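Local coordinates for lipoprotein (Colwellia psychrerythraea, PDB 3O0Y) that is of unknown function but belongs to the DUF885 family of the peptidase MA clan and may be related to metallopeptidases, at residues Thr101-Asn105 / Leu457-Arg461; Phe210-Ala215 / Val254-Gln259. One frame throughout, in Å; residues are numbered along the deposited sequence.

Interaction 1. Residues Thr101-Asn105 / Leu457-Arg461; sequences TTKNN and LPFLR
Two torsions bring Asn105 and Arg461 together: chi1 of Asn105 (-75°) sets its CG beside the backbone N, and a bend at chi3 (63°) of Arg461 turns its guanidinium so that NH1 returns to Asn105 OD1. Their meeting ties helix 100-117 of this largely helical DUF885-family protein, grouped with the peptidase MA clan, to the turn that starts helix 459-462. Arg461 NH1 donates to Asn105 OD1 over 2.8 Å with an N-H...O angle of 148°. The amide and guanidinium planes stand nearly perpendicular, and the donor is tilted out of the carbonyl plane. The same oxygen lies 3.3 Å from Arg461 CD and 3.5 Å from Pro458 CD, where the proline ring packs against the amide. Leu457 CD1 lies 4.0 Å above one face of the guanidinium, offset toward its rim, while Leu457 CD2 lies 4.1 Å from Thr101 CG2. Val108 and Met109, further along helix 100-117, touch the arginine side chain. Asn104 is held mainly by the C-terminal region, its OD1 accepting from Arg600 and its ND2 hydrogen-bonded to Asn601 OD1. A water at the guanidinium edge completes the link, accepting from Asn104 ND2 and Arg461 NH2, both at 3.3 Å.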
ATOM      1  N   THR A 101     -21.859 -10.036  13.765  1.00 19.41           N
ATOM      2  CA  THR A 101     -21.481  -9.410  12.497  1.00 19.45           C
ATOM      3  C   THR A 101     -22.054  -8.006  12.429  1.00 18.05           C
ATOM      4  O   THR A 101     -21.375  -7.068  12.041  1.00 15.87           O
ATOM      5  CB  THR A 101     -21.922 -10.228  11.237  1.00 22.18           C
ATOM      6  OG1 THR A 101     -21.311 -11.525  11.316  1.00 22.97           O
ATOM      7  CG2 THR A 101     -21.427  -9.492   9.877  1.00 25.03           C
ATOM      8  N   THR A 102     -23.294  -7.841  12.883  1.00 18.74           N
ATOM      9  CA  THR A 102     -23.930  -6.538  12.819  1.00 18.41           C
ATOM     10  C   THR A 102     -23.254  -5.572  13.804  1.00 15.85           C
ATOM     11  O   THR A 102     -22.941  -4.416  13.482  1.00 13.61           O
ATOM     12  CB  THR A 102     -25.515  -6.736  12.951  1.00 21.88           C
ATOM     13  OG1 THR A 102     -25.939  -7.586  11.848  1.00 25.86           O
ATOM     14  CG2 THR A 102     -26.206  -5.402  12.864  1.00 22.52           C
ATOM     15  N   LYS A 103     -22.865  -6.094  14.950  1.00 14.69           N
ATOM     16  CA  LYS A 103     -22.107  -5.308  15.893  1.00 15.40           C
ATOM     17  C   LYS A 103     -20.732  -4.953  15.373  1.00 13.56           C
ATOM     18  O   LYS A 103     -20.213  -3.827  15.528  1.00 11.32           O
ATOM     19  CB  LYS A 103     -22.000  -6.027  17.240  1.00 16.39           C
ATOM     20  CG  LYS A 103     -23.389  -6.234  17.896  1.00 25.79           C
ATOM     21  CD  LYS A 103     -23.221  -6.773  19.317  1.00 33.03           C
ATOM     22  CE  LYS A 103     -24.493  -7.401  19.911  1.00 39.84           C
ATOM     23  NZ  LYS A 103     -24.491  -8.925  19.831  1.00 45.31           N
ATOM     24  N   ASN A 104     -20.096  -5.923  14.741  1.00 10.02           N
ATOM     25  CA  ASN A 104     -18.765  -5.656  14.209  1.00 11.68           C
ATOM     26  C   ASN A 104     -18.838  -4.645  13.018  1.00  9.75           C
ATOM     27  O   ASN A 104     -17.943  -3.867  12.826  1.00  9.41           O
ATOM     28  CB  ASN A 104     -18.125  -6.945  13.690  1.00 10.99           C
ATOM     29  CG  ASN A 104     -17.543  -7.810  14.796  1.00 12.54           C
ATOM     30  OD1 ASN A 104     -17.468  -7.400  15.972  1.00 14.08           O
ATOM     31  ND2 ASN A 104     -17.188  -9.067  14.427  1.00  9.91           N
ATOM     32  N   ASN A 105     -19.872  -4.718  12.180  1.00  8.70           N
ATOM     33  CA  ASN A 105     -20.040  -3.720  11.129  1.00  8.09           C
ATOM     34  C   ASN A 105     -20.078  -2.310  11.709  1.00  7.95           C
ATOM     35  O   ASN A 105     -19.470  -1.425  11.156  1.00  6.84           O
ATOM     36  CB  ASN A 105     -21.303  -3.953  10.311  1.00  8.01           C
ATOM     37  CG  ASN A 105     -21.195  -5.112   9.327  1.00 10.03           C
ATOM     38  OD1 ASN A 105     -20.121  -5.490   8.946  1.00 10.31           O
ATOM     39  ND2 ASN A 105     -22.365  -5.611   8.847  1.00  9.95           N
ATOM     40  N   LEU A 457     -20.922  -7.912   3.345  1.00  9.55           N
ATOM     41  CA  LEU A 457     -20.432  -6.836   4.207  1.00  8.57           C
ATOM     42  C   LEU A 457     -20.694  -5.524   3.479  1.00 10.33           C
ATOM     43  O   LEU A 457     -20.690  -5.462   2.244  1.00  8.97           O
ATOM     44  CB  LEU A 457     -18.936  -6.998   4.442  1.00  9.59           C
ATOM     45  CG  LEU A 457     -18.543  -8.256   5.229  1.00  9.70           C
ATOM     46  CD1 LEU A 457     -17.023  -8.299   5.398  1.00 15.70           C
ATOM     47  CD2 LEU A 457     -19.256  -8.368   6.591  1.00 15.51           C
ATOM     48  N   PRO A 458     -20.904  -4.475   4.238  1.00 10.36           N
ATOM     49  CA  PRO A 458     -20.919  -3.122   3.699  1.00 12.00           C
ATOM     50  C   PRO A 458     -19.724  -2.885   2.823  1.00 11.33           C
ATOM     51  O   PRO A 458     -18.629  -3.398   3.116  1.00 10.48           O
ATOM     52  CB  PRO A 458     -20.853  -2.209   4.947  1.00 12.57           C
ATOM     53  CG  PRO A 458     -20.855  -3.039   6.084  1.00 15.10           C
ATOM     54  CD  PRO A 458     -20.874  -4.500   5.693  1.00 12.02           C
ATOM     55  N   PHE A 459     -19.890  -2.126   1.743  1.00  9.43           N
ATOM     56  CA  PHE A 459     -18.856  -2.075   0.720  1.00  9.28           C
ATOM     57  C   PHE A 459     -17.515  -1.622   1.233  1.00  9.14           C
ATOM     58  O   PHE A 459     -16.494  -2.247   0.933  1.00  9.40           O
ATOM     59  CB  PHE A 459     -19.197  -1.200  -0.468  1.00 11.59           C
ATOM     60  CG  PHE A 459     -18.184  -1.265  -1.540  1.00 10.95           C
ATOM     61  CD1 PHE A 459     -18.181  -2.269  -2.456  1.00 19.45           C
ATOM     62  CD2 PHE A 459     -17.241  -0.272  -1.628  1.00 13.64           C
ATOM     63  CE1 PHE A 459     -17.187  -2.284  -3.469  1.00 21.51           C
ATOM     64  CE2 PHE A 459     -16.256  -0.297  -2.575  1.00 20.48           C
ATOM     65  CZ  PHE A 459     -16.222  -1.321  -3.486  1.00 20.22           C
ATOM     66  N   LEU A 460     -17.461  -0.620   2.095  1.00  7.78           N
ATOM     67  CA  LEU A 460     -16.144  -0.191   2.526  1.00  7.71           C
ATOM     68  C   LEU A 460     -15.402  -1.258   3.354  1.00  6.80           C
ATOM     69  O   LEU A 460     -14.158  -1.291   3.369  1.00  9.55           O
ATOM     70  CB  LEU A 460     -16.263   1.090   3.355  1.00  8.57           C
ATOM     71  CG  LEU A 460     -16.521   2.382   2.557  1.00  9.74           C
ATOM     72  CD1 LEU A 460     -16.559   3.635   3.525  1.00 12.67           C
ATOM     73  CD2 LEU A 460     -15.517   2.612   1.430  1.00 12.02           C
ATOM     74  N   ARG A 461     -16.159  -2.176   3.945  1.00  6.10           N
ATOM     75  CA  ARG A 461     -15.561  -3.319   4.602  1.00  7.96           C
ATOM     76  C   ARG A 461     -14.931  -4.325   3.671  1.00  9.39           C
ATOM     77  O   ARG A 461     -13.995  -5.030   4.082  1.00 11.07           O
ATOM     78  CB  ARG A 461     -16.524  -4.072   5.512  1.00  8.60           C
ATOM     79  CG  ARG A 461     -16.695  -3.304   6.861  1.00  9.34           C
ATOM     80  CD  ARG A 461     -17.174  -4.280   7.934  1.00  8.93           C
ATOM     81  NE  ARG A 461     -16.230  -5.370   8.235  1.00 10.27           N
ATOM     82  CZ  ARG A 461     -16.459  -6.370   9.060  1.00  8.60           C
ATOM     83  NH1 ARG A 461     -17.623  -6.522   9.716  1.00  9.61           N
ATOM     84  NH2 ARG A 461     -15.528  -7.293   9.240  1.00 12.68           N
TER
HETATM   85  O   HOH W   1     -17.010  -9.460  11.195  1.00  2.08           O

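Interaction 2. Residues Phe210-Ala215 / Val254-Gln259; sequences FTSGSA and VYPAYQ
Phe210 and Tyr258 form an offset (parallel-displaced) stack, joining the loop between helices 197-210 and 219-228 to the long helix 236-268 in this helical protein. The ring centroids of Phe210 and Tyr258 lie 3.9 Å apart and the planes diverge by 10°. Phe210 reaches this position because its CG is anti to the backbone N (chi1 -163°), which carries the ring out over the helix. Tyr258 CE2 sits over the centre of the Phe210 ring, and at the edge of that ring Val254 CG1 approaches Phe210 CE2 to 3.7 Å. Pro149 of helix 144-154 touches both stacked rings, and Tyr258 OH is hydrogen-bonded to Leu145 O.

A second set of contacts is of CH-pi type and sandwiches Tyr255. Thr211 CB stands 3.8 Å from the Tyr255 ring centroid over one face, and Ala215 CB stands 4.2 Å from the same centroid over the opposite face, so the loop wraps both sides of the ring. Thr211 CG2 also extends between the two tyrosines, touching the Tyr255 ring and the CB of Tyr258.

The polar contacts gather at the tip of Tyr255. Its OH donates to Gly213 O at 2.8 Å, approaching from above the carbonyl plane (54° out of it), and accepts a hydrogen bond from a water. That water also ties the loop to itself, donating to Phe210 O at 2.7 Å and accepting from Gly213 N at 2.9 Å, while its bond to Tyr255 OH measures 3.2 Å.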
ATOM      1  N   PHE A 210       8.651  14.509 -14.778  1.00 16.14           N
ATOM      2  CA  PHE A 210       7.313  14.247 -15.422  1.00 16.48           C
ATOM      3  C   PHE A 210       7.130  14.965 -16.781  1.00 16.61           C
ATOM      4  O   PHE A 210       6.576  14.361 -17.740  1.00 16.99           O
ATOM      5  CB  PHE A 210       6.161  14.608 -14.452  1.00 15.90           C
ATOM      6  CG  PHE A 210       4.805  14.026 -14.830  1.00 15.70           C
ATOM      7  CD1 PHE A 210       4.446  12.756 -14.427  1.00 15.96           C
ATOM      8  CD2 PHE A 210       3.897  14.769 -15.552  1.00 15.06           C
ATOM      9  CE1 PHE A 210       3.178  12.268 -14.712  1.00 15.98           C
ATOM     10  CE2 PHE A 210       2.651  14.278 -15.861  1.00 16.77           C
ATOM     11  CZ  PHE A 210       2.297  13.024 -15.451  1.00 14.30           C
ATOM     12  N   THR A 211       7.683  16.176 -16.881  1.00 16.60           N
ATOM     13  CA  THR A 211       7.619  17.002 -18.085  1.00 16.82           C
ATOM     14  C   THR A 211       8.968  17.168 -18.785  1.00 18.11           C
ATOM     15  O   THR A 211       9.139  18.086 -19.599  1.00 18.84           O
ATOM     16  CB  THR A 211       7.018  18.404 -17.798  1.00 18.06           C
ATOM     17  OG1 THR A 211       7.935  19.188 -17.038  1.00 16.30           O
ATOM     18  CG2 THR A 211       5.624  18.297 -17.118  1.00 17.74           C
ATOM     19  N   SER A 212       9.910  16.261 -18.529  1.00 18.16           N
ATOM     20  CA  SER A 212      11.255  16.461 -19.039  1.00 19.42           C
ATOM     21  C   SER A 212      11.368  16.079 -20.523  1.00 20.42           C
ATOM     22  O   SER A 212      12.248  16.591 -21.218  1.00 19.54           O
ATOM     23  CB  SER A 212      12.285  15.715 -18.219  1.00 19.08           C
ATOM     24  OG  SER A 212      12.124  14.298 -18.209  1.00 19.92           O
ATOM     25  N   GLY A 213      10.557  15.114 -20.960  1.00 19.47           N
ATOM     26  CA  GLY A 213      10.478  14.723 -22.371  1.00 19.46           C
ATOM     27  C   GLY A 213       9.415  15.487 -23.102  1.00 19.14           C
ATOM     28  O   GLY A 213       8.673  16.288 -22.521  1.00 19.07           O
ATOM     29  N   SER A 214       9.327  15.292 -24.413  1.00 19.74           N
ATOM     30  CA  SER A 214       8.323  16.048 -25.168  1.00 19.20           C
ATOM     31  C   SER A 214       6.945  15.508 -24.805  1.00 17.00           C
ATOM     32  O   SER A 214       6.780  14.320 -24.562  1.00 17.34           O
ATOM     33  CB  SER A 214       8.519  15.896 -26.688  1.00 19.10           C
ATOM     34  OG  SER A 214       8.467  14.507 -27.022  1.00 24.29           O
ATOM     35  N   ALA A 215       5.961  16.377 -24.908  1.00 17.46           N
ATOM     36  CA  ALA A 215       4.567  15.999 -24.612  1.00 17.11           C
ATOM     37  C   ALA A 215       4.109  14.870 -25.531  1.00 18.11           C
ATOM     38  O   ALA A 215       3.395  13.965 -25.093  1.00 16.70           O
ATOM     39  CB  ALA A 215       3.660  17.197 -24.769  1.00 15.73           C
ATOM     40  N   VAL A 254      -1.653  19.481 -19.099  1.00 13.63           N
ATOM     41  CA  VAL A 254      -0.879  18.705 -18.130  1.00 13.13           C
ATOM     42  C   VAL A 254       0.459  19.315 -17.858  1.00 13.96           C
ATOM     43  O   VAL A 254       0.815  19.505 -16.682  1.00 11.57           O
ATOM     44  CB  VAL A 254      -0.723  17.237 -18.549  1.00 12.05           C
ATOM     45  CG1 VAL A 254       0.133  16.455 -17.543  1.00 13.87           C
ATOM     46  CG2 VAL A 254      -2.176  16.608 -18.667  1.00 12.63           C
ATOM     47  N   TYR A 255       1.192  19.663 -18.932  1.00 12.77           N
ATOM     48  CA  TYR A 255       2.558  20.174 -18.786  1.00 13.98           C
ATOM     49  C   TYR A 255       2.618  21.461 -17.960  1.00 13.97           C
ATOM     50  O   TYR A 255       3.365  21.501 -16.966  1.00 14.11           O
ATOM     51  CB  TYR A 255       3.246  20.310 -20.143  1.00 12.85           C
ATOM     52  CG  TYR A 255       4.025  19.124 -20.480  1.00 11.69           C
ATOM     53  CD1 TYR A 255       3.509  17.857 -20.297  1.00 13.15           C
ATOM     54  CD2 TYR A 255       5.290  19.227 -21.077  1.00 15.29           C
ATOM     55  CE1 TYR A 255       4.243  16.750 -20.579  1.00 14.27           C
ATOM     56  CE2 TYR A 255       6.026  18.107 -21.358  1.00 11.51           C
ATOM     57  CZ  TYR A 255       5.503  16.873 -21.117  1.00 15.91           C
ATOM     58  OH  TYR A 255       6.185  15.715 -21.405  1.00 14.54           O
ATOM     59  N   PRO A 256       1.838  22.478 -18.304  1.00 15.26           N
ATOM     60  CA  PRO A 256       1.834  23.663 -17.459  1.00 16.08           C
ATOM     61  C   PRO A 256       1.358  23.427 -15.995  1.00 16.65           C
ATOM     62  O   PRO A 256       1.835  24.132 -15.063  1.00 13.06           O
ATOM     63  CB  PRO A 256       0.880  24.602 -18.181  1.00 17.87           C
ATOM     64  CG  PRO A 256       1.008  24.190 -19.622  1.00 18.94           C
ATOM     65  CD  PRO A 256       1.012  22.694 -19.509  1.00 16.56           C
ATOM     66  N   ALA A 257       0.441  22.462 -15.805  1.00 14.04           N
ATOM     67  CA  ALA A 257      -0.047  22.142 -14.459  1.00 13.45           C
ATOM     68  C   ALA A 257       1.130  21.623 -13.613  1.00 12.85           C
ATOM     69  O   ALA A 257       1.402  22.172 -12.531  1.00 13.88           O
ATOM     70  CB  ALA A 257      -1.238  21.124 -14.534  1.00 12.00           C
ATOM     71  N   TYR A 258       1.881  20.633 -14.121  1.00 12.65           N
ATOM     72  CA  TYR A 258       3.024  20.071 -13.386  1.00 13.53           C
ATOM     73  C   TYR A 258       4.107  21.097 -13.167  1.00 15.46           C
ATOM     74  O   TYR A 258       4.646  21.230 -12.081  1.00 15.62           O
ATOM     75  CB  TYR A 258       3.598  18.816 -14.035  1.00 13.51           C
ATOM     76  CG  TYR A 258       2.787  17.590 -13.623  1.00 15.10           C
ATOM     77  CD1 TYR A 258       1.466  17.446 -14.009  1.00 17.90           C
ATOM     78  CD2 TYR A 258       3.335  16.602 -12.802  1.00 10.93           C
ATOM     79  CE1 TYR A 258       0.722  16.371 -13.598  1.00 16.14           C
ATOM     80  CE2 TYR A 258       2.593  15.562 -12.337  1.00 13.15           C
ATOM     81  CZ  TYR A 258       1.277  15.436 -12.722  1.00 13.29           C
ATOM     82  OH  TYR A 258       0.521  14.341 -12.310  1.00 14.45           O
ATOM     83  N   GLN A 259       4.331  21.911 -14.170  1.00 15.08           N
ATOM     84  CA  GLN A 259       5.325  22.979 -14.064  1.00 15.64           C
ATOM     85  C   GLN A 259       4.977  23.957 -12.960  1.00 14.73           C
ATOM     86  O   GLN A 259       5.868  24.423 -12.250  1.00 12.18           O
ATOM     87  CB  GLN A 259       5.492  23.655 -15.439  1.00 16.67           C
ATOM     88  CG  GLN A 259       6.252  22.657 -16.395  1.00 17.68           C
ATOM     89  CD  GLN A 259       6.146  23.008 -17.904  1.00 23.24           C
ATOM     90  OE1 GLN A 259       6.751  22.331 -18.716  1.00 27.41           O
ATOM     91  NE2 GLN A 259       5.315  23.966 -18.259  1.00 20.00           N
TER
HETATM   92  O   HOH W   2       8.219  13.854 -19.824  1.00 17.69           O

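Overall arrangement
Interactions 1 and 2 lie on opposite sides of the chain's centre, about 22 and 27 Å from it. Their own centres are about 43 Å apart and their nearest atoms about 24 Å, so they do not touch. Along the sequence, both segments of interaction 2 fall between those of interaction 1. Interaction 1 joins parts of the chain more than 350 residues apart, whereas interaction 2 joins a loop to a helix 39 residues further on. In character the first is mainly polar, the second mainly aromatic. Each includes one bridging water. Neither contact includes a metal or ligand; both are packing within the helical fold.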